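Local coordinates for protein multicopper oxidase (Aquifex aeolicus, PDB 6TTD) that probably couples the one-electron oxidation of metal ions or organic substrates at one copper to the reduction of dioxygen to water at a three-copper cluster, at residues L203-K208 against I231-T236; Y261-L266 against I293-G298; E73-K78 against L235-Y240. All coordinates share one frame; numbering follows the deposited sequence.

How the contacts relate
Taken from the N terminus, the chain first supplies the turn 73-78, a loop between two strands of the first cupredoxin-like region. Much later, strand 203-208 pairs with 231-236 in contact 1, closing a loop of 22 residues. The chain leaves that pairing through a tight turn, and 235-240 reaches back to 73-78 in contact 3, so contact 1 nests inside this longest closure and shares Leu235 and Thr236 with it. Contact 2 opens afterwards, joining 261-266 to 293-298 around two intervening strands. Contacts 1 and 2 meet where Ile205 packs on Tyr261 and Leu263; contact 3 bridges the first and second multicopper oxidase regions.

Contact 1. Residues L203-K208 against I231-T236; sequences LIIQDK and ILVNLT
Ile205 and Val233 face each other as a non-hydrogen-bonded pair between antiparallel strands whose axes come within 4.7 Å, and the neighbouring pair, Gln206 and Leu232, is hydrogen-bonded in both directions. Past Val233 the side chain of Asn234 takes over: its OD1 accepts a hydrogen bond from Ile204 N at 2.9 Å, the donor tilted 31° from the carbonyl plane, while Asn234 N returns a bond to Ile204 O. With CG anti to its own carbonyl carbon (chi1 -56°), Asn234 carries that amide oxygen back to the strand; its ND2 bonds to Asn50 O and Pro202 O, which fixes the amide's rotation. On the face with Ile205, Leu203 CD2 lies 3.7 Å from Val233 CG1 and Ile205 CG2 meets Ile231 CG2. The other face carries Lys208, whose CD runs across Leu232 CD1 at 3.8 Å and whose CE touches Leu235 CD2, before NZ bonds to Tyr171 O. One water joins Ile204 O, Gln206 OE1 and Leu235 N, while Gln206 NE2 is held by Gly255 O. A type I' turn from Val233 to Thr236 then folds the chain back on strand 230-233 as a tight hairpin, within the Greek-key beta architecture of a cupredoxin-like domain.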
loop_
_atom_site.group_PDB
_atom_site.type_symbol
_atom_site.label_atom_id
_atom_site.label_comp_id
_atom_site.label_asym_id
_atom_site.label_seq_id
_atom_site.Cartn_x
_atom_site.Cartn_y
_atom_site.Cartn_z
ATOM N N LEU A 203 3.155 -1.004 -10.791
ATOM C CA LEU A 203 4.573 -1.083 -10.392
ATOM C C LEU A 203 4.615 -1.423 -8.888
ATOM O O LEU A 203 4.623 -0.538 -8.038
ATOM C CB LEU A 203 5.317 0.198 -10.681
ATOM C CG LEU A 203 5.274 0.616 -12.157
ATOM C CD1 LEU A 203 6.109 1.901 -12.395
ATOM C CD2 LEU A 203 5.765 -0.523 -13.061
ATOM N N ILE A 204 4.630 -2.717 -8.569
ATOM C CA ILE A 204 4.717 -3.182 -7.197
ATOM C C ILE A 204 6.196 -3.294 -6.855
ATOM O O ILE A 204 6.882 -4.262 -7.247
ATOM C CB ILE A 204 4.002 -4.525 -7.042
ATOM C CG1 ILE A 204 2.530 -4.350 -7.432
ATOM C CG2 ILE A 204 4.227 -5.051 -5.665
ATOM C CD1 ILE A 204 1.809 -5.659 -7.782
ATOM N N ILE A 205 6.708 -2.299 -6.142
ATOM C CA ILE A 205 8.143 -2.171 -5.904
ATOM C C ILE A 205 8.502 -2.791 -4.560
ATOM O O ILE A 205 7.900 -2.454 -3.528
ATOM C CB ILE A 205 8.590 -0.696 -5.945
ATOM C CG1 ILE A 205 8.108 -0.016 -7.212
ATOM C CG2 ILE A 205 10.110 -0.616 -5.762
ATOM C CD1 ILE A 205 8.468 1.500 -7.320
ATOM N N GLN A 206 9.518 -3.648 -4.552
ATOM C CA GLN A 206 9.892 -4.426 -3.371
ATOM C C GLN A 206 11.387 -4.669 -3.356
ATOM O O GLN A 206 12.011 -4.830 -4.409
ATOM C CB GLN A 206 9.197 -5.799 -3.353
ATOM C CG GLN A 206 7.671 -5.668 -3.467
ATOM C CD GLN A 206 6.978 -7.042 -3.338
ATOM O OE1 GLN A 206 7.062 -7.880 -4.253
ATOM N NE2 GLN A 206 6.348 -7.282 -2.193
ATOM N N ASP A 207 11.959 -4.725 -2.158
ATOM C CA ASP A 207 13.361 -5.078 -2.009
ATOM C C ASP A 207 13.478 -6.415 -1.302
ATOM O O ASP A 207 12.793 -6.659 -0.291
ATOM C CB ASP A 207 14.149 -3.982 -1.275
ATOM C CG ASP A 207 13.630 -3.643 0.128
ATOM O OD1 ASP A 207 12.439 -3.749 0.390
ATOM O OD2 ASP A 207 14.477 -3.220 0.963
ATOM N N LYS A 208 14.319 -7.296 -1.853
ATOM C CA LYS A 208 14.523 -8.632 -1.283
ATOM C C LYS A 208 16.006 -8.954 -1.368
ATOM O O LYS A 208 16.776 -8.259 -2.052
ATOM C CB LYS A 208 13.715 -9.730 -2.006
ATOM C CG LYS A 208 12.240 -9.446 -2.038
ATOM C CD LYS A 208 11.378 -10.702 -2.461
ATOM C CE LYS A 208 9.862 -10.337 -2.701
ATOM N NZ LYS A 208 9.110 -9.918 -1.430
ATOM N N ILE A 231 16.326 -4.834 -5.794
ATOM C CA ILE A 231 15.071 -4.142 -6.089
ATOM C C ILE A 231 14.331 -4.921 -7.169
ATOM O O ILE A 231 14.912 -5.258 -8.213
ATOM C CB ILE A 231 15.297 -2.692 -6.549
ATOM C CG1 ILE A 231 16.277 -1.972 -5.610
ATOM C CG2 ILE A 231 13.963 -1.949 -6.487
ATOM C CD1 ILE A 231 15.778 -1.887 -4.141
ATOM N N LEU A 232 13.059 -5.218 -6.910
ATOM C CA LEU A 232 12.174 -5.909 -7.833
ATOM C C LEU A 232 10.986 -5.006 -8.148
ATOM O O LEU A 232 10.492 -4.269 -7.291
ATOM C CB LEU A 232 11.637 -7.238 -7.198
ATOM C CG LEU A 232 12.764 -8.073 -6.545
ATOM C CD1 LEU A 232 12.253 -9.234 -5.826
ATOM C CD2 LEU A 232 13.621 -8.540 -7.661
ATOM N N VAL A 233 10.486 -5.088 -9.366
ATOM C CA VAL A 233 9.203 -4.494 -9.705
ATOM C C VAL A 233 8.378 -5.651 -10.256
ATOM O O VAL A 233 8.834 -6.372 -11.162
ATOM C CB VAL A 233 9.297 -3.339 -10.714
ATOM C CG1 VAL A 233 7.895 -2.702 -10.989
ATOM C CG2 VAL A 233 10.298 -2.311 -10.250
ATOM N N ASN A 234 7.232 -5.889 -9.641
ATOM C CA ASN A 234 6.407 -7.027 -10.010
ATOM C C ASN A 234 7.222 -8.316 -10.024
ATOM O O ASN A 234 7.088 -9.128 -10.941
ATOM C CB ASN A 234 5.723 -6.801 -11.381
ATOM C CG ASN A 234 4.883 -5.493 -11.411
ATOM O OD1 ASN A 234 4.463 -4.984 -10.346
ATOM N ND2 ASN A 234 4.573 -5.014 -12.608
ATOM N N LEU A 235 8.055 -8.500 -8.992
ATOM C CA LEU A 235 8.899 -9.675 -8.822
ATOM C C LEU A 235 9.878 -9.848 -9.990
ATOM O O LEU A 235 10.319 -10.974 -10.282
ATOM C CB LEU A 235 8.060 -10.939 -8.643
ATOM C CG LEU A 235 7.707 -11.402 -7.247
ATOM C CD1 LEU A 235 7.355 -12.868 -7.306
ATOM C CD2 LEU A 235 8.835 -11.234 -6.266
ATOM N N THR A 236 10.198 -8.744 -10.673
ATOM C CA THR A 236 11.130 -8.736 -11.794
ATOM C C THR A 236 12.362 -7.979 -11.357
ATOM O O THR A 236 12.245 -6.800 -10.992
ATOM C CB THR A 236 10.552 -8.051 -13.031
ATOM O OG1 THR A 236 9.196 -8.434 -13.258
ATOM C CG2 THR A 236 11.367 -8.454 -14.236
HETATM O O HOH W 1 8.106 -6.914 -6.678
#

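Contact 2. Residues Y261-L266 against I293-G298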
loop_
_atom_site.group_PDB
_atom_site.type_symbol
_atom_site.label_atom_id
_atom_site.label_comp_id
_atom_site.label_asym_id
_atom_site.label_seq_id
_atom_site.Cartn_x
_atom_site.Cartn_y
_atom_site.Cartn_z
ATOM N N TYR A 261 10.859 4.831 -0.859
ATOM C CA TYR A 261 11.489 5.218 -2.128
ATOM C C TYR A 261 11.222 6.701 -2.384
ATOM O O TYR A 261 10.109 7.187 -2.151
ATOM C CB TYR A 261 10.944 4.372 -3.335
ATOM C CG TYR A 261 11.135 2.893 -3.108
ATOM C CD1 TYR A 261 10.175 2.139 -2.449
ATOM C CD2 TYR A 261 12.340 2.287 -3.423
ATOM C CE1 TYR A 261 10.382 0.809 -2.153
ATOM C CE2 TYR A 261 12.551 0.915 -3.146
ATOM C CZ TYR A 261 11.554 0.195 -2.520
ATOM O OH TYR A 261 11.753 -1.127 -2.224
ATOM N N ARG A 262 12.244 7.415 -2.879
ATOM C CA ARG A 262 12.091 8.783 -3.378
ATOM C C ARG A 262 12.354 8.691 -4.877
ATOM O O ARG A 262 13.520 8.649 -5.294
ATOM C CB ARG A 262 13.027 9.758 -2.679
ATOM C CG ARG A 262 12.742 11.199 -3.086
ATOM C CD ARG A 262 13.725 12.188 -2.387
ATOM N NE ARG A 262 13.548 12.128 -0.936
ATOM C CZ ARG A 262 12.582 12.761 -0.256
ATOM N NH1 ARG A 262 11.683 13.523 -0.898
ATOM N NH2 ARG A 262 12.495 12.627 1.073
ATOM N N LEU A 263 11.264 8.589 -5.684
ATOM C CA LEU A 263 11.367 8.193 -7.083
ATOM C C LEU A 263 11.291 9.381 -8.022
ATOM O O LEU A 263 10.411 10.250 -7.878
ATOM C CB LEU A 263 10.243 7.219 -7.462
ATOM C CG LEU A 263 10.222 5.894 -6.665
ATOM C CD1 LEU A 263 8.859 5.160 -6.937
ATOM C CD2 LEU A 263 11.440 5.050 -7.033
ATOM N N ALA A 264 12.173 9.372 -9.024
ATOM C CA ALA A 264 12.167 10.352 -10.111
ATOM C C ALA A 264 12.342 9.596 -11.418
ATOM O O ALA A 264 12.798 8.439 -11.433
ATOM C CB ALA A 264 13.285 11.407 -9.944
ATOM N N LEU A 265 12.046 10.288 -12.527
ATOM C CA LEU A 265 12.261 9.752 -13.875
ATOM C C LEU A 265 13.385 10.533 -14.530
ATOM O O LEU A 265 13.216 11.731 -14.813
ATOM C CB LEU A 265 10.995 9.833 -14.731
ATOM C CG LEU A 265 9.882 8.934 -14.213
ATOM C CD1 LEU A 265 8.512 9.443 -14.746
ATOM C CD2 LEU A 265 10.160 7.495 -14.642
ATOM N N LEU A 266 14.501 9.848 -14.818
ATOM C CA LEU A 266 15.696 10.514 -15.305
ATOM C C LEU A 266 15.835 10.294 -16.806
ATOM O O LEU A 266 15.926 9.156 -17.276
ATOM C CB LEU A 266 16.924 10.003 -14.557
ATOM C CG LEU A 266 16.821 10.345 -13.071
ATOM C CD1 LEU A 266 18.123 9.983 -12.281
ATOM C CD2 LEU A 266 16.483 11.811 -12.895
ATOM N N ILE A 293 8.411 11.573 -6.268
ATOM C CA ILE A 293 7.430 11.158 -5.256
ATOM C C ILE A 293 8.117 10.319 -4.187
ATOM O O ILE A 293 8.994 9.495 -4.485
ATOM C CB ILE A 293 6.249 10.379 -5.846
ATOM C CG1 ILE A 293 6.728 9.184 -6.646
ATOM C CG2 ILE A 293 5.360 11.277 -6.692
ATOM C CD1 ILE A 293 5.564 8.315 -7.122
ATOM N N LEU A 294 7.684 10.531 -2.942
ATOM C CA LEU A 294 8.136 9.798 -1.779
ATOM C C LEU A 294 7.049 8.784 -1.432
ATOM O O LEU A 294 5.896 9.159 -1.237
ATOM C CB LEU A 294 8.400 10.759 -0.619
ATOM C CG LEU A 294 9.071 10.183 0.653
ATOM C CD1 LEU A 294 10.510 9.693 0.378
ATOM C CD2 LEU A 294 9.111 11.164 1.830
ATOM N N VAL A 295 7.402 7.505 -1.414
ATOM C CA VAL A 295 6.414 6.445 -1.259
ATOM C C VAL A 295 6.897 5.478 -0.187
ATOM O O VAL A 295 7.906 4.785 -0.391
ATOM C CB VAL A 295 6.180 5.689 -2.579
ATOM C CG1 VAL A 295 4.920 4.819 -2.484
ATOM C CG2 VAL A 295 6.120 6.680 -3.706
ATOM N N ALA A 296 6.125 5.375 0.949
ATOM C CA ALA A 296 6.510 4.452 2.001
ATOM C C ALA A 296 5.673 3.182 1.926
ATOM O O ALA A 296 4.627 3.158 1.259
ATOM C CB ALA A 296 6.324 5.102 3.381
ATOM N N PRO A 297 6.107 2.120 2.602
ATOM C CA PRO A 297 5.293 0.898 2.672
ATOM C C PRO A 297 3.867 1.220 3.068
ATOM O O PRO A 297 3.633 1.991 4.001
ATOM C CB PRO A 297 5.996 0.062 3.746
ATOM C CG PRO A 297 7.444 0.531 3.737
ATOM C CD PRO A 297 7.351 2.018 3.435
ATOM N N GLY A 298 2.904 0.672 2.288
ATOM C CA GLY A 298 1.501 0.906 2.482
ATOM C C GLY A 298 0.930 2.016 1.622
ATOM O O GLY A 298 -0.270 2.006 1.370
#
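Arg262 and Leu294 stand opposite each other as a non-hydrogen-bonded antiparallel pair, flanked by the hydrogen-bonded pairs Tyr261 with Val295 and Leu263 with Ile293. From Arg262 CB, 4.0 Å from Leu294 CD1, the chain sets off with CG anti to the backbone N (chi1 -173°), continues extended to CD, and bends at chi3 to bring the guanidinium back over the leucine. Arg262 NE lies 4.1 Å and CZ 3.8 Å from Leu294 CD1. Leu294 CD1 sits over one face of the guanidinium, offset toward its rim, and NH2 at the tip meets both branches, CD1 at 3.6 Å and CD2 at 3.8 Å. The polar hydrogens go elsewhere: NE to Pro322 O, NH2 to His323 O, and NH1 into a salt bridge with Glu292. On the face with Leu263, its CB rests 4.1 Å from Ile293 CG1, and Leu263 CD1 approaches Val295 CG2. Trading Arg262 for an alanine would probably leave Glu292 without this charged partner and open a gap over Leu294 CD1. The chemistry is thus divided by face: Leu263, Ile293 and Val295 make a buried apolar layer, whereas Arg262 pairs an apolar contact over its flat group with polar bonds from its nitrogens, tying strand 261-267 to Glu292, just ahead of strand 293-295, and to the residues after strand 315-321.

Contact 3. Residues E73-K78 against L235-Y240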
loop_
_atom_site.group_PDB
_atom_site.type_symbol
_atom_site.label_atom_id
_atom_site.label_comp_id
_atom_site.label_asym_id
_atom_site.label_seq_id
_atom_site.Cartn_x
_atom_site.Cartn_y
_atom_site.Cartn_z
ATOM N N GLU A 73 10.566 -18.830 -10.668
ATOM C CA GLU A 73 11.833 -18.364 -11.217
ATOM C C GLU A 73 11.823 -16.857 -11.130
ATOM O O GLU A 73 11.168 -16.197 -11.944
ATOM C CB GLU A 73 12.046 -18.801 -12.653
ATOM C CG GLU A 73 13.365 -18.183 -13.209
ATOM C CD GLU A 73 13.672 -18.638 -14.644
ATOM O OE1 GLU A 73 12.725 -18.794 -15.434
ATOM O OE2 GLU A 73 14.853 -18.883 -14.965
ATOM N N VAL A 74 12.526 -16.315 -10.126
ATOM C CA VAL A 74 12.604 -14.868 -9.919
ATOM C C VAL A 74 13.936 -14.346 -10.449
ATOM O O VAL A 74 13.966 -13.403 -11.245
ATOM C CB VAL A 74 12.429 -14.499 -8.429
ATOM C CG1 VAL A 74 12.573 -12.975 -8.220
ATOM C CG2 VAL A 74 11.075 -15.013 -7.920
ATOM N N ILE A 75 15.033 -14.914 -9.960
ATOM C CA ILE A 75 16.362 -14.695 -10.532
ATOM C C ILE A 75 16.523 -15.649 -11.702
ATOM O O ILE A 75 16.298 -16.856 -11.533
ATOM C CB ILE A 75 17.473 -14.941 -9.489
ATOM C CG1 ILE A 75 17.268 -14.177 -8.150
ATOM C CG2 ILE A 75 18.844 -14.652 -10.086
ATOM C CD1 ILE A 75 16.914 -12.740 -8.251
ATOM N N PRO A 76 16.877 -15.162 -12.883
ATOM C CA PRO A 76 16.912 -16.038 -14.063
ATOM C C PRO A 76 17.770 -17.263 -13.801
ATOM O O PRO A 76 18.912 -17.156 -13.337
ATOM C CB PRO A 76 17.520 -15.136 -15.133
ATOM C CG PRO A 76 17.091 -13.742 -14.696
ATOM C CD PRO A 76 17.223 -13.772 -13.202
ATOM N N GLY A 77 17.221 -18.437 -14.093
ATOM C CA GLY A 77 17.975 -19.682 -13.992
ATOM C C GLY A 77 18.074 -20.284 -12.619
ATOM O O GLY A 77 18.762 -21.301 -12.460
ATOM N N LYS A 78 17.445 -19.679 -11.609
ATOM C CA LYS A 78 17.438 -20.204 -10.255
ATOM C C LYS A 78 16.008 -20.407 -9.811
ATOM O O LYS A 78 15.097 -19.734 -10.297
ATOM C CB LYS A 78 18.100 -19.239 -9.276
ATOM C CG LYS A 78 19.509 -18.905 -9.645
ATOM C CD LYS A 78 20.098 -17.969 -8.633
ATOM C CE LYS A 78 21.563 -17.685 -8.948
ATOM N NZ LYS A 78 22.227 -16.870 -7.906
ATOM N N LEU A 235 8.055 -8.500 -8.992
ATOM C CA LEU A 235 8.899 -9.675 -8.822
ATOM C C LEU A 235 9.878 -9.848 -9.990
ATOM O O LEU A 235 10.319 -10.974 -10.282
ATOM C CB LEU A 235 8.060 -10.939 -8.643
ATOM C CG LEU A 235 7.707 -11.402 -7.247
ATOM C CD1 LEU A 235 7.355 -12.868 -7.306
ATOM C CD2 LEU A 235 8.835 -11.234 -6.266
ATOM N N THR A 236 10.198 -8.744 -10.673
ATOM C CA THR A 236 11.130 -8.736 -11.794
ATOM C C THR A 236 12.362 -7.979 -11.357
ATOM O O THR A 236 12.245 -6.800 -10.992
ATOM C CB THR A 236 10.552 -8.051 -13.031
ATOM O OG1 THR A 236 9.196 -8.434 -13.258
ATOM C CG2 THR A 236 11.367 -8.454 -14.236
ATOM N N PRO A 237 13.531 -8.591 -11.392
ATOM C CA PRO A 237 14.757 -7.881 -11.041
ATOM C C PRO A 237 15.266 -7.101 -12.241
ATOM O O PRO A 237 15.036 -7.476 -13.396
ATOM C CB PRO A 237 15.713 -9.027 -10.649
ATOM C CG PRO A 237 15.221 -10.208 -11.435
ATOM C CD PRO A 237 13.738 -10.035 -11.634
ATOM N N ASN A 238 15.944 -5.988 -11.972
ATOM C CA ASN A 238 16.602 -5.180 -13.003
ATOM C C ASN A 238 15.732 -4.994 -14.269
ATOM O O ASN A 238 16.164 -5.332 -15.377
ATOM C CB ASN A 238 17.953 -5.802 -13.361
ATOM C CG ASN A 238 18.844 -4.875 -14.236
ATOM O OD1 ASN A 238 18.589 -3.650 -14.337
ATOM N ND2 ASN A 238 19.926 -5.454 -14.836
ATOM N N PRO A 239 14.516 -4.494 -14.128
ATOM C CA PRO A 239 13.559 -4.603 -15.234
ATOM C C PRO A 239 13.636 -3.428 -16.209
ATOM O O PRO A 239 14.107 -2.338 -15.884
ATOM C CB PRO A 239 12.209 -4.645 -14.512
ATOM C CG PRO A 239 12.514 -4.045 -13.154
ATOM C CD PRO A 239 13.925 -3.971 -12.887
ATOM N N TYR A 240 13.183 -3.683 -17.440
ATOM C CA TYR A 240 12.942 -2.610 -18.383
ATOM C C TYR A 240 11.538 -2.803 -18.921
ATOM O O TYR A 240 11.005 -3.925 -18.948
ATOM C CB TYR A 240 13.973 -2.606 -19.547
ATOM C CG TYR A 240 13.729 -3.720 -20.545
ATOM C CD1 TYR A 240 12.816 -3.570 -21.584
ATOM C CD2 TYR A 240 14.414 -4.943 -20.430
ATOM C CE1 TYR A 240 12.593 -4.604 -22.476
ATOM C CE2 TYR A 240 14.206 -5.989 -21.320
ATOM C CZ TYR A 240 13.301 -5.805 -22.333
ATOM O OH TYR A 240 13.097 -6.853 -23.175
HETATM O O HOH W 2 8.956 -13.861 -11.580
HETATM O O HOH W 3 11.182 -12.719 -12.819
#
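Val74 meets Leu235 and Pro237 where a beta turn linking two strands of the first cupredoxin-like region approaches the second region. The segment 73-78 starts with Glu73, whose carboxylate folds back on its own turn: OE2 accepts a hydrogen bond from Gly77 N at 2.6 Å through its anti lone pair, and the N-H points nearly straight at it (166°). Val74 carries most of the contact. Its CG1, set anti to the backbone N (chi1 178°), lies 3.7 Å from Leu235 O, while CG2 faces Leu235 CD1 at 4.3 Å; Phe210 packs on the same valine. The carbonyl of Val74 lies against the Pro237 ring, touching both CG and CD. Next comes Ile75, which sends only the end of its side chain back, CD1 lying 4.4 Å from Pro237 CG. Pro76 adds a looser touch, its CD 4.5 Å from Pro237 CG, before Gly77 and Lys78 complete a type II turn closed by Lys78 N on Ile75 O. Lys78 then leads off to bond Ser212 O through NZ. Apolar surfaces make the direct contact, and a water lies between the two carbonyls, 3.3 Å from Val74 O and 3.2 Å from Leu235 O.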